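Local coordinates for 2-oxoglutarate (2OG) and Fe(II)-dependent oxygenase superfamily protein (Arabidopsis thaliana, PDB 6KWA) that probably catalyses the 2-oxoglutarate-dependent, irreversible oxidation of the auxin indole-3-acetic acid to inactive 2-oxoindole-3-acetic acid, at residues Leu7-Asp12 against Asn16-Glu21; Lys117-Leu122 against Asn205-Asn210; Glu132-Val137 against Asn220-Asn225. One frame throughout, in Å; residues are numbered along the deposited sequence.

Interaction 1. Residues Leu7-Asp12 against Asn16-Glu21; sequences LEEVSD and NQKIRE
D12 and N16 meet at the first turn of helix 12-25, where N16 N donates to D12 O over 2.9 Å with an N-H...O angle of 166°. The N16 side chain folds back over the same carbonyl: CG lies beside the backbone N (chi1 -67°), which brings N16 CG within 3.1 Å of D12 O. Neither end of the carboxamide bonds to that oxygen. OD1 is a second acceptor, and ND2 approaches at a poor angle, its hydrogen bond going instead to E132 OE1 on helix 106-133. OD1 faces a water that also donates to D12 OD1 over 3.1 Å; the water's 2.5 Å distance from N16 OD1 is unusually short, so this bridge is read with caution. With an alanine here the carboxamide is gone, and E132 OE1 would probably be left without its amide mate from helix 12-25.

Further along the helix, the extended K18 chain crosses that of E9 at about a right angle. E9 OE1 and K18 NZ are 4.1 Å apart, too far for a salt bridge, so the attraction is at most diffuse. A bend at chi2 (75°) turns the E9 carboxylate back to its own chain, and OE2 accepts a weak bond from S11 N. Where the helix faces strand 28-32, L7 CD2 comes to 4.3 Å from I19 CD1, a loose apolar touch that continues onto V31 and F29 of that strand.

The turn is positioned by S11 at the N-cap, whose OG accepts from I14 N. The chemistry is therefore layered: the backbone and cap start the helix, the N16 amide joins that first turn to a second helix, and the opposite charges of E9 and K18, near solvent, would probably add only a weak, screened pull.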
loop_
_atom_site.group_PDB
_atom_site.type_symbol
_atom_site.label_atom_id
_atom_site.label_comp_id
_atom_site.label_asym_id
_atom_site.label_seq_id
_atom_site.Cartn_x
_atom_site.Cartn_y
_atom_site.Cartn_z
ATOM N N LEU A 7 8.322 -12.723 8.155
ATOM C CA LEU A 7 7.003 -13.164 8.587
ATOM C C LEU A 7 6.988 -14.656 8.899
ATOM O O LEU A 7 5.970 -15.163 9.366
ATOM C CB LEU A 7 5.952 -12.844 7.515
ATOM C CG LEU A 7 5.713 -11.339 7.260
ATOM C CD1 LEU A 7 4.594 -11.120 6.267
ATOM C CD2 LEU A 7 5.402 -10.582 8.557
ATOM N N GLU A 8 8.107 -15.354 8.655
ATOM C CA GLU A 8 8.221 -16.772 9.078
ATOM C C GLU A 8 8.997 -16.941 10.397
ATOM O O GLU A 8 9.439 -18.035 10.719
ATOM C CB GLU A 8 8.870 -17.648 8.009
ATOM C CG GLU A 8 7.975 -17.904 6.805
ATOM C CD GLU A 8 8.669 -18.723 5.723
ATOM O OE1 GLU A 8 9.899 -18.948 5.817
ATOM O OE2 GLU A 8 7.978 -19.158 4.779
ATOM N N GLU A 9 9.178 -15.853 11.139
ATOM C CA GLU A 9 9.753 -15.926 12.479
ATOM C C GLU A 9 8.889 -16.861 13.305
ATOM O O GLU A 9 7.663 -16.745 13.284
ATOM C CB GLU A 9 9.817 -14.528 13.114
ATOM C CG GLU A 9 9.980 -14.532 14.624
ATOM C CD GLU A 9 11.369 -14.874 15.090
ATOM O OE1 GLU A 9 12.346 -14.266 14.587
ATOM O OE2 GLU A 9 11.477 -15.774 15.957
ATOM N N VAL A 10 9.513 -17.812 13.997
ATOM C CA VAL A 10 8.739 -18.895 14.611
ATOM C C VAL A 10 7.982 -18.384 15.836
ATOM O O VAL A 10 6.868 -18.822 16.120
ATOM C CB VAL A 10 9.625 -20.110 15.013
ATOM C CG1 VAL A 10 10.681 -19.727 16.054
ATOM C CG2 VAL A 10 8.755 -21.234 15.553
ATOM N N SER A 11 8.588 -17.448 16.547
ATOM C CA SER A 11 7.994 -16.902 17.756
ATOM C C SER A 11 7.037 -15.750 17.474
ATOM O O SER A 11 7.470 -14.702 17.021
ATOM C CB SER A 11 9.086 -16.437 18.717
ATOM O OG SER A 11 8.524 -15.572 19.683
ATOM N N ASP A 12 5.753 -15.947 17.738
ATOM C CA ASP A 12 4.765 -14.904 17.555
ATOM C C ASP A 12 5.032 -13.664 18.383
ATOM O O ASP A 12 4.770 -12.541 17.936
ATOM C CB ASP A 12 3.369 -15.412 17.901
ATOM C CG ASP A 12 2.689 -16.087 16.739
ATOM O OD1 ASP A 12 3.168 -15.962 15.585
ATOM O OD2 ASP A 12 1.637 -16.716 16.979
ATOM N N ASN A 16 5.477 -10.191 16.416
ATOM C CA ASN A 16 4.544 -9.098 16.704
ATOM C C ASN A 16 5.221 -7.881 17.307
ATOM O O ASN A 16 4.859 -6.750 17.007
ATOM C CB ASN A 16 3.445 -9.604 17.624
ATOM C CG ASN A 16 2.567 -10.616 16.939
ATOM O OD1 ASN A 16 2.743 -10.876 15.743
ATOM N ND2 ASN A 16 1.686 -11.267 17.698
ATOM N N GLN A 17 6.198 -8.105 18.177
ATOM C CA GLN A 17 6.885 -6.979 18.778
ATOM C C GLN A 17 7.725 -6.246 17.741
ATOM O O GLN A 17 7.787 -5.011 17.741
ATOM C CB GLN A 17 7.749 -7.432 19.936
ATOM C CG GLN A 17 8.839 -6.452 20.241
ATOM C CD GLN A 17 9.310 -6.587 21.646
ATOM O OE1 GLN A 17 8.503 -6.565 22.581
ATOM N NE2 GLN A 17 10.623 -6.739 21.823
ATOM N N LYS A 18 8.393 -6.998 16.873
ATOM C CA LYS A 18 9.154 -6.360 15.801
ATOM C C LYS A 18 8.222 -5.564 14.898
ATOM O O LYS A 18 8.575 -4.481 14.466
ATOM C CB LYS A 18 9.941 -7.397 14.980
ATOM C CG LYS A 18 11.309 -7.732 15.575
ATOM C CD LYS A 18 11.914 -8.957 14.893
ATOM C CE LYS A 18 13.300 -9.274 15.432
ATOM N NZ LYS A 18 13.901 -10.442 14.692
ATOM N N ILE A 19 7.039 -6.094 14.596
ATOM C CA ILE A 19 6.111 -5.351 13.760
ATOM C C ILE A 19 5.708 -4.052 14.465
ATOM O O ILE A 19 5.799 -2.944 13.896
ATOM C CB ILE A 19 4.893 -6.202 13.408
ATOM C CG1 ILE A 19 5.301 -7.206 12.326
ATOM C CG2 ILE A 19 3.729 -5.318 12.902
ATOM C CD1 ILE A 19 4.361 -8.415 12.167
ATOM N N ARG A 20 5.306 -4.177 15.713
ATOM C CA ARG A 20 4.851 -3.028 16.466
ATOM C C ARG A 20 5.935 -1.939 16.560
ATOM O O ARG A 20 5.653 -0.769 16.375
ATOM C CB ARG A 20 4.451 -3.458 17.862
ATOM C CG ARG A 20 4.232 -2.293 18.813
ATOM C CD ARG A 20 3.692 -2.816 20.162
ATOM N NE ARG A 20 3.783 -1.795 21.199
ATOM C CZ ARG A 20 3.395 -1.980 22.455
ATOM N NH1 ARG A 20 2.907 -3.147 22.832
ATOM N NH2 ARG A 20 3.494 -1.004 23.328
ATOM N N GLU A 21 7.184 -2.314 16.789
ATOM C CA GLU A 21 8.179 -1.286 17.040
ATOM C C GLU A 21 8.611 -0.622 15.752
ATOM O O GLU A 21 8.877 0.585 15.740
ATOM C CB GLU A 21 9.414 -1.857 17.756
ATOM C CG GLU A 21 9.263 -1.888 19.273
ATOM C CD GLU A 21 10.210 -2.858 19.964
ATOM O OE1 GLU A 21 11.364 -3.033 19.494
ATOM O OE2 GLU A 21 9.815 -3.399 21.018
HETATM O O HOH W 1 2.730 -13.113 14.544
#

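Interaction 2. Residues Lys117-Leu122 against Asn205-Asn210; sequences KAINGL and NTLAIN
The long helix 106-133 lies against the larger sheet of the double-stranded beta-helix core, and I119 and L122 are the residues that reach L207 on strand 207-211. Their backbones stay well apart, with I119 CA and L207 CA separated by 10.0 Å, and no hydrogen bond spans the gap; side chains alone fill it. One methyl carries both touches. L207 CD1 sits 3.6 Å from L122 CD2, at ordinary van der Waals distance, and 4.1 Å from I119 CD1.

The two approaches differ in direction. I119 and L207 point at each other tip to tip, whereas L122 and L207 cross obliquely. In L122 the CG branch stands opposite the backbone N (chi1 176°), carrying CD2 out from the helix to the strand. L207 makes the converse choice, with CG beside its own N (chi1 -63°), and sets CD1 against both helix methyls. Being three apart in sequence, I119 and L122 share one helix face.

Strand alternation sets the partner surface: L207 and I209 both point at the helix. The strand itself is fixed by neighbours on either side, L207 and I209 bonding through the backbone to V31 and F29 of strand 28-32, and A208 and N210 to L178 and T176 of strand 175-179. M41 of helix 38-51 and H34 also cover L207. All three contacting residues are buried.

The magnesium ion is about 14 Å from the L207 side chain, so the touch itself is remote from the metal, yet at N210 the same strand donates from ND2 to the metal ligand D171. Helices laid over the outer face of the major sheet, with the metal site within the barrel, are typical of the 2-oxoglutarate-dependent oxygenase fold.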
loop_
_atom_site.group_PDB
_atom_site.type_symbol
_atom_site.label_atom_id
_atom_site.label_comp_id
_atom_site.label_asym_id
_atom_site.label_seq_id
_atom_site.Cartn_x
_atom_site.Cartn_y
_atom_site.Cartn_z
ATOM N N LYS A 117 -6.733 -11.586 -3.673
ATOM C CA LYS A 117 -7.078 -12.365 -2.502
ATOM C C LYS A 117 -5.824 -12.625 -1.662
ATOM O O LYS A 117 -5.877 -12.566 -0.445
ATOM C CB LYS A 117 -7.763 -13.662 -2.947
ATOM C CG LYS A 117 -7.563 -14.907 -2.101
ATOM C CD LYS A 117 -8.575 -15.964 -2.623
ATOM C CE LYS A 117 -8.476 -17.316 -1.950
ATOM N NZ LYS A 117 -9.094 -17.266 -0.601
ATOM N N ALA A 118 -4.684 -12.833 -2.319
ATOM C CA ALA A 118 -3.431 -13.071 -1.622
ATOM C C ALA A 118 -2.937 -11.844 -0.880
ATOM O O ALA A 118 -2.471 -11.953 0.249
ATOM C CB ALA A 118 -2.362 -13.541 -2.599
ATOM N N ILE A 119 -3.000 -10.686 -1.528
ATOM C CA ILE A 119 -2.471 -9.467 -0.942
ATOM C C ILE A 119 -3.363 -9.012 0.174
ATOM O O ILE A 119 -2.894 -8.542 1.205
ATOM C CB ILE A 119 -2.313 -8.362 -1.990
ATOM C CG1 ILE A 119 -1.097 -8.693 -2.823
ATOM C CG2 ILE A 119 -2.006 -7.081 -1.344
ATOM C CD1 ILE A 119 0.169 -8.715 -2.013
ATOM N N ASN A 120 -4.659 -9.170 -0.040
ATOM C CA ASN A 120 -5.644 -8.843 0.961
ATOM C C ASN A 120 -5.545 -9.765 2.178
ATOM O O ASN A 120 -5.830 -9.363 3.325
ATOM C CB ASN A 120 -7.029 -8.918 0.343
ATOM C CG ASN A 120 -8.078 -8.420 1.249
ATOM O OD1 ASN A 120 -8.280 -7.207 1.369
ATOM N ND2 ASN A 120 -8.783 -9.344 1.904
ATOM N N GLY A 121 -5.139 -11.004 1.926
ATOM C CA GLY A 121 -4.958 -11.972 2.993
ATOM C C GLY A 121 -3.789 -11.508 3.865
ATOM O O GLY A 121 -3.853 -11.571 5.106
ATOM N N LEU A 122 -2.719 -11.054 3.213
ATOM C CA LEU A 122 -1.522 -10.541 3.903
ATOM C C LEU A 122 -1.829 -9.293 4.734
ATOM O O LEU A 122 -1.300 -9.131 5.850
ATOM C CB LEU A 122 -0.415 -10.227 2.899
ATOM C CG LEU A 122 0.875 -9.593 3.451
ATOM C CD1 LEU A 122 1.497 -10.479 4.508
ATOM C CD2 LEU A 122 1.892 -9.307 2.386
ATOM N N ASN A 205 11.532 -9.905 -4.607
ATOM C CA ASN A 205 10.550 -10.690 -3.838
ATOM C C ASN A 205 10.209 -10.195 -2.433
ATOM O O ASN A 205 9.821 -10.993 -1.573
ATOM C CB ASN A 205 11.024 -12.141 -3.672
ATOM C CG ASN A 205 11.644 -12.712 -4.920
ATOM O OD1 ASN A 205 11.159 -12.498 -6.036
ATOM N ND2 ASN A 205 12.712 -13.476 -4.737
ATOM N N THR A 206 10.190 -8.890 -2.218
ATOM C CA THR A 206 9.822 -8.395 -0.896
ATOM C C THR A 206 8.702 -7.417 -1.155
ATOM O O THR A 206 8.505 -6.977 -2.302
ATOM C CB THR A 206 10.986 -7.680 -0.172
ATOM O OG1 THR A 206 11.306 -6.453 -0.847
ATOM C CG2 THR A 206 12.210 -8.580 -0.117
ATOM N N LEU A 207 7.955 -7.101 -0.107
ATOM C CA LEU A 207 6.898 -6.094 -0.178
ATOM C C LEU A 207 7.200 -4.991 0.858
ATOM O O LEU A 207 7.791 -5.268 1.899
ATOM C CB LEU A 207 5.528 -6.741 0.066
ATOM C CG LEU A 207 5.110 -7.783 -0.976
ATOM C CD1 LEU A 207 3.990 -8.665 -0.496
ATOM C CD2 LEU A 207 4.706 -7.110 -2.293
ATOM N N ALA A 208 6.817 -3.748 0.562
ATOM C CA ALA A 208 7.006 -2.631 1.479
ATOM C C ALA A 208 5.687 -2.333 2.186
ATOM O O ALA A 208 4.646 -2.172 1.547
ATOM C CB ALA A 208 7.498 -1.412 0.721
ATOM N N ILE A 209 5.723 -2.261 3.505
ATOM C CA ILE A 209 4.510 -1.990 4.256
ATOM C C ILE A 209 4.661 -0.621 4.823
ATOM O O ILE A 209 5.722 -0.286 5.316
ATOM C CB ILE A 209 4.294 -2.981 5.413
ATOM C CG1 ILE A 209 4.572 -4.409 4.962
ATOM C CG2 ILE A 209 2.902 -2.837 5.985
ATOM C CD1 ILE A 209 3.672 -4.887 3.905
ATOM N N ASN A 210 3.609 0.172 4.797
ATOM C CA ASN A 210 3.680 1.406 5.543
ATOM C C ASN A 210 2.331 1.681 6.136
ATOM O O ASN A 210 1.312 1.187 5.650
ATOM C CB ASN A 210 4.122 2.576 4.671
ATOM C CG ASN A 210 3.053 3.009 3.749
ATOM O OD1 ASN A 210 2.967 2.515 2.631
ATOM N ND2 ASN A 210 2.167 3.885 4.222
#

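Interaction 3. Residues Glu132-Val137 against Asn220-Asn225; sequences ESYGLV and NGRLCN
Y134 runs past R222 and L223 in the opposite direction to both, its ring standing nearly upright to the R222 guanidinium, with the two planes 83° apart. That angle rules out a flat stack. The nearest ring approach to the polar group is Y134 CE1 to R222 NE at 4.0 Å, oblique to the ring, and no hydrogen bond joins the pair. L223 comes instead at the ring edge, close to its plane: CD2 lies 4.2 Å from Y134 CE2 and only 3.4 Å from Y134 OH. The hydroxyl also has R222 CB at 3.8 Å, so carbon flanks it from both residues. Its polar partner is elsewhere, at E24 OE2 of helix 12-25.

A Schellman motif closes the helix end in or just before each segment. G135, at a phi of 68° that favours glycine, is the first residue to leave helical angles after helix 106-133, and Y134 immediately before it is thrown toward the other loop. N220 plays the equivalent part beyond helix 213-218, with G221 N bonding back to T216 O; the chain then turns R222 toward Y134.

The second shell holds these groups from several directions. F259 meets the Y134 ring edge-to-face and also touches R222. L223 is buried against W218 and L130, and its main chain is tied at N to S219 OG and at O to T216 OG1. R222, bent at chi3, also touches H264.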
loop_
_atom_site.group_PDB
_atom_site.type_symbol
_atom_site.label_atom_id
_atom_site.label_comp_id
_atom_site.label_asym_id
_atom_site.label_seq_id
_atom_site.Cartn_x
_atom_site.Cartn_y
_atom_site.Cartn_z
ATOM N N GLU A 132 -2.475 -7.870 17.956
ATOM C CA GLU A 132 -1.868 -8.818 18.880
ATOM C C GLU A 132 -0.654 -8.239 19.615
ATOM O O GLU A 132 -0.404 -8.556 20.781
ATOM C CB GLU A 132 -1.477 -10.095 18.129
ATOM C CG GLU A 132 -2.703 -10.910 17.621
ATOM C CD GLU A 132 -2.295 -12.140 16.816
ATOM O OE1 GLU A 132 -1.086 -12.304 16.496
ATOM O OE2 GLU A 132 -3.179 -12.968 16.521
ATOM N N SER A 133 0.115 -7.393 18.949
ATOM C CA SER A 133 1.305 -6.848 19.574
ATOM C C SER A 133 0.950 -5.887 20.697
ATOM O O SER A 133 1.788 -5.550 21.529
ATOM C CB SER A 133 2.164 -6.128 18.528
ATOM O OG SER A 133 1.577 -4.889 18.184
ATOM N N TYR A 134 -0.287 -5.426 20.721
ATOM C CA TYR A 134 -0.733 -4.579 21.816
ATOM C C TYR A 134 -1.535 -5.347 22.876
ATOM O O TYR A 134 -1.954 -4.758 23.884
ATOM C CB TYR A 134 -1.592 -3.421 21.271
ATOM C CG TYR A 134 -0.798 -2.334 20.568
ATOM C CD1 TYR A 134 0.011 -1.476 21.285
ATOM C CD2 TYR A 134 -0.857 -2.181 19.182
ATOM C CE1 TYR A 134 0.758 -0.473 20.642
ATOM C CE2 TYR A 134 -0.110 -1.198 18.526
ATOM C CZ TYR A 134 0.693 -0.346 19.253
ATOM O OH TYR A 134 1.432 0.647 18.623
ATOM N N GLY A 135 -1.758 -6.642 22.647
ATOM C CA GLY A 135 -2.552 -7.464 23.565
ATOM C C GLY A 135 -4.036 -7.101 23.607
ATOM O O GLY A 135 -4.715 -7.313 24.610
ATOM N N LEU A 136 -4.539 -6.579 22.492
ATOM C CA LEU A 136 -5.916 -6.147 22.364
ATOM C C LEU A 136 -6.875 -7.320 22.294
ATOM O O LEU A 136 -6.488 -8.421 21.875
ATOM C CB LEU A 136 -6.087 -5.295 21.112
ATOM C CG LEU A 136 -5.939 -3.776 21.130
ATOM C CD1 LEU A 136 -4.999 -3.262 22.189
ATOM C CD2 LEU A 136 -5.602 -3.269 19.720
ATOM N N VAL A 137 -8.110 -7.066 22.720
ATOM C CA VAL A 137 -9.189 -8.039 22.640
ATOM C C VAL A 137 -9.855 -7.959 21.278
ATOM O O VAL A 137 -10.384 -8.946 20.786
ATOM C CB VAL A 137 -10.239 -7.853 23.770
ATOM C CG1 VAL A 137 -9.561 -8.042 25.123
ATOM C CG2 VAL A 137 -10.894 -6.497 23.691
ATOM N N ASN A 220 -4.439 5.898 18.663
ATOM C CA ASN A 220 -4.345 7.136 19.428
ATOM C C ASN A 220 -2.946 7.723 19.424
ATOM O O ASN A 220 -2.414 8.065 20.473
ATOM C CB ASN A 220 -4.826 6.914 20.863
ATOM C CG ASN A 220 -5.101 8.222 21.591
ATOM O OD1 ASN A 220 -5.562 9.185 20.994
ATOM N ND2 ASN A 220 -4.810 8.258 22.884
ATOM N N GLY A 221 -2.353 7.838 18.238
ATOM C CA GLY A 221 -1.064 8.492 18.073
ATOM C C GLY A 221 0.162 7.597 18.150
ATOM O O GLY A 221 1.280 8.033 17.921
ATOM N N ARG A 222 -0.031 6.317 18.423
ATOM C CA ARG A 222 1.125 5.441 18.615
ATOM C C ARG A 222 1.762 5.000 17.290
ATOM O O ARG A 222 2.987 5.001 17.146
ATOM C CB ARG A 222 0.697 4.268 19.463
ATOM C CG ARG A 222 0.255 4.802 20.794
ATOM C CD ARG A 222 -0.438 3.794 21.612
ATOM N NE ARG A 222 0.530 3.135 22.436
ATOM C CZ ARG A 222 0.491 3.148 23.753
ATOM N NH1 ARG A 222 -0.509 3.773 24.368
ATOM N NH2 ARG A 222 1.444 2.514 24.433
ATOM N N LEU A 223 0.944 4.533 16.359
ATOM C CA LEU A 223 1.457 4.132 15.057
ATOM C C LEU A 223 1.827 5.374 14.218
ATOM O O LEU A 223 1.070 6.346 14.167
ATOM C CB LEU A 223 0.423 3.251 14.354
ATOM C CG LEU A 223 0.107 1.976 15.151
ATOM C CD1 LEU A 223 -1.085 1.214 14.568
ATOM C CD2 LEU A 223 1.334 1.073 15.238
ATOM N N CYS A 224 3.009 5.351 13.602
ATOM C CA CYS A 224 3.494 6.432 12.736
ATOM C C CYS A 224 2.887 6.441 11.324
ATOM O O CYS A 224 3.076 5.489 10.547
ATOM C CB CYS A 224 5.006 6.362 12.621
ATOM S SG CYS A 224 5.673 7.683 11.551
ATOM N N ASN A 225 2.122 7.465 10.977
ATOM C CA ASN A 225 1.660 7.545 9.591
ATOM C C ASN A 225 2.782 8.147 8.739
ATOM O O ASN A 225 2.912 9.370 8.610
ATOM C CB ASN A 225 0.361 8.356 9.485
ATOM C CG ASN A 225 0.478 9.743 10.117
ATOM O OD1 ASN A 225 1.299 9.966 11.005
ATOM N ND2 ASN A 225 -0.333 10.686 9.633
#

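How the interactions relate
From the N terminus, interaction 1 closes first and most locally, folding the loop after strand 4-6 onto the helix that follows. Interactions 2 and 3 come later and cross: 117-122 and 132-137 lie on or just after helix 106-133, and their partners 205-210 and 220-225 follow in the same order, each closing about 83 residues. Interaction 2 joins that helix to the major sheet; interaction 3 joins its C-terminal end to the loop before strand 228-231. Interaction 1 touches both, through L7 CD1 on L122 CD1 (3.6 Å), and through N16 to E132 and R20 to S133 O. Interactions 2 and 3 do not touch, their nearest atoms being about 6 Å apart.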